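Local structure of fructokinase (Xylella fastidiosa Temecula1, 3LJS) at residues G60-G65 with A88-A93. The protein probably phosphorylates fructose, using ATP as the phosphate donor. Sequence-based numbering, arbitrary orientation.
Sequences GSDMFG and AKTALA
The carboxylate of D62 grips T90 with both oxygens. T90 OG1 donates to the syn lone pair of D62 OD1 at 2.7 Å, while the backbone N-H of T90 donates a hydrogen bond to D62 OD2 at 3.0 Å, on the syn side and 18° out of the carboxylate plane. Threonine suits the place because the side chain that offers this hydroxyl also sets its CB 3.8 Å from F64 CB. D62 is also the N-cap of helix 63-75: OD1 accepts from G65 N at 2.7 Å, nearly along the C-O axis. Its chi1 of 48° sets CG between the backbone N and the carbonyl carbon, and the short aspartate can serve helix and T90 at once. Glycine fits at G60, where a CB would clash with T90 OG1 and D62 OD2, and at G65, where it would meet G60 O. A water takes a weak bond from S61 N and lies within bonding distance of D62 OD2 and A88 O, so it can bridge the segments in addition to the direct bonds. Beyond this polar cluster, L92 CD2 sits over one face of the F64 ring, 4.2 Å from its centroid, in a CH-pi contact; M63 CG covers the opposite face. F94 of the second subunit meets F64 edge-to-face, and its Y108 OH bonds to T90 O. One buried acid thus caps a helix and ties it to the chain entering strand 92-97, at the dimer interface; three N-H and O-H donors should stabilise its negative charge.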
loop_
_atom_site.group_PDB
_atom_site.type_symbol
_atom_site.label_atom_id
_atom_site.label_comp_id
_atom_site.label_asym_id
_atom_site.label_seq_id
_atom_site.Cartn_x
_atom_site.Cartn_y
_atom_site.Cartn_z
ATOM N N GLY B 60 -1.338 -7.298 10.430
ATOM C CA GLY B 60 -2.651 -6.723 10.209
ATOM C C GLY B 60 -3.700 -7.809 10.051
ATOM O O GLY B 60 -3.369 -8.974 9.802
ATOM N N SER B 61 -4.966 -7.438 10.227
ATOM C CA SER B 61 -6.074 -8.374 10.064
ATOM C C SER B 61 -6.582 -8.170 8.648
ATOM O O SER B 61 -7.732 -7.782 8.431
ATOM C CB SER B 61 -7.200 -8.079 11.055
ATOM O OG SER B 61 -6.770 -8.302 12.384
ATOM N N ASP B 62 -5.695 -8.400 7.692
ATOM C CA ASP B 62 -6.014 -8.253 6.283
ATOM C C ASP B 62 -5.435 -9.440 5.531
ATOM O O ASP B 62 -4.794 -10.308 6.129
ATOM C CB ASP B 62 -5.439 -6.940 5.735
ATOM C CG ASP B 62 -3.983 -6.720 6.130
ATOM O OD1 ASP B 62 -3.149 -7.613 5.887
ATOM O OD2 ASP B 62 -3.670 -5.644 6.680
HETATM N N MSE B 63 -5.664 -9.472 4.222
HETATM C CA MSE B 63 -5.188 -10.560 3.375
HETATM C C MSE B 63 -3.682 -10.775 3.466
HETATM O O MSE B 63 -3.210 -11.911 3.466
HETATM C CB MSE B 63 -5.581 -10.298 1.913
HETATM C CG MSE B 63 -5.033 -8.992 1.335
HETATM SE SE MSE B 63 -5.517 -8.685 -0.536
HETATM C CE MSE B 63 -7.289 -7.944 -0.263
ATOM N N PHE B 64 -2.927 -9.687 3.542
ATOM C CA PHE B 64 -1.479 -9.793 3.621
ATOM C C PHE B 64 -1.026 -10.318 4.972
ATOM O O PHE B 64 -0.058 -11.075 5.061
ATOM C CB PHE B 64 -0.844 -8.440 3.317
ATOM C CG PHE B 64 -1.088 -7.976 1.913
ATOM C CD1 PHE B 64 -0.729 -8.778 0.835
ATOM C CD2 PHE B 64 -1.686 -6.746 1.664
ATOM C CE1 PHE B 64 -0.960 -8.366 -0.476
ATOM C CE2 PHE B 64 -1.922 -6.321 0.358
ATOM C CZ PHE B 64 -1.558 -7.133 -0.715
ATOM N N GLY B 65 -1.736 -9.921 6.021
ATOM C CA GLY B 65 -1.399 -10.388 7.352
ATOM C C GLY B 65 -1.632 -11.887 7.417
ATOM O O GLY B 65 -0.831 -12.623 7.996
ATOM N N ALA B 88 -4.552 -0.786 11.457
ATOM C CA ALA B 88 -3.688 -0.403 10.353
ATOM C C ALA B 88 -3.423 -1.610 9.469
ATOM O O ALA B 88 -3.596 -2.761 9.887
ATOM C CB ALA B 88 -2.373 0.172 10.880
ATOM N N LYS B 89 -3.006 -1.338 8.240
ATOM C CA LYS B 89 -2.726 -2.387 7.275
ATOM C C LYS B 89 -1.309 -2.924 7.412
ATOM O O LYS B 89 -0.435 -2.286 8.009
ATOM C CB LYS B 89 -2.903 -1.846 5.855
ATOM C CG LYS B 89 -4.280 -1.270 5.553
ATOM C CD LYS B 89 -5.324 -2.362 5.494
ATOM C CE LYS B 89 -6.677 -1.819 5.066
ATOM N NZ LYS B 89 -7.699 -2.903 5.063
ATOM N N THR B 90 -1.096 -4.106 6.850
ATOM C CA THR B 90 0.216 -4.727 6.843
ATOM C C THR B 90 1.073 -3.833 5.952
ATOM O O THR B 90 0.645 -3.431 4.868
ATOM C CB THR B 90 0.152 -6.131 6.220
ATOM O OG1 THR B 90 -0.729 -6.952 6.997
ATOM C CG2 THR B 90 1.533 -6.758 6.168
ATOM N N ALA B 91 2.273 -3.507 6.411
ATOM C CA ALA B 91 3.166 -2.659 5.636
ATOM C C ALA B 91 3.527 -3.300 4.302
ATOM O O ALA B 91 3.610 -4.530 4.185
ATOM C CB ALA B 91 4.438 -2.377 6.432
ATOM N N LEU B 92 3.755 -2.455 3.302
ATOM C CA LEU B 92 4.130 -2.912 1.972
ATOM C C LEU B 92 5.425 -2.229 1.567
ATOM O O LEU B 92 5.627 -1.043 1.837
ATOM C CB LEU B 92 3.047 -2.564 0.941
ATOM C CG LEU B 92 1.627 -3.086 1.144
ATOM C CD1 LEU B 92 0.733 -2.527 0.030
ATOM C CD2 LEU B 92 1.613 -4.611 1.137
ATOM N N ALA B 93 6.301 -2.988 0.924
ATOM C CA ALA B 93 7.569 -2.462 0.450
ATOM C C ALA B 93 7.635 -2.766 -1.041
ATOM O O ALA B 93 7.871 -3.907 -1.441
ATOM C CB ALA B 93 8.731 -3.136 1.179
HETATM O O HOH W 1 -5.146 -4.801 8.921
#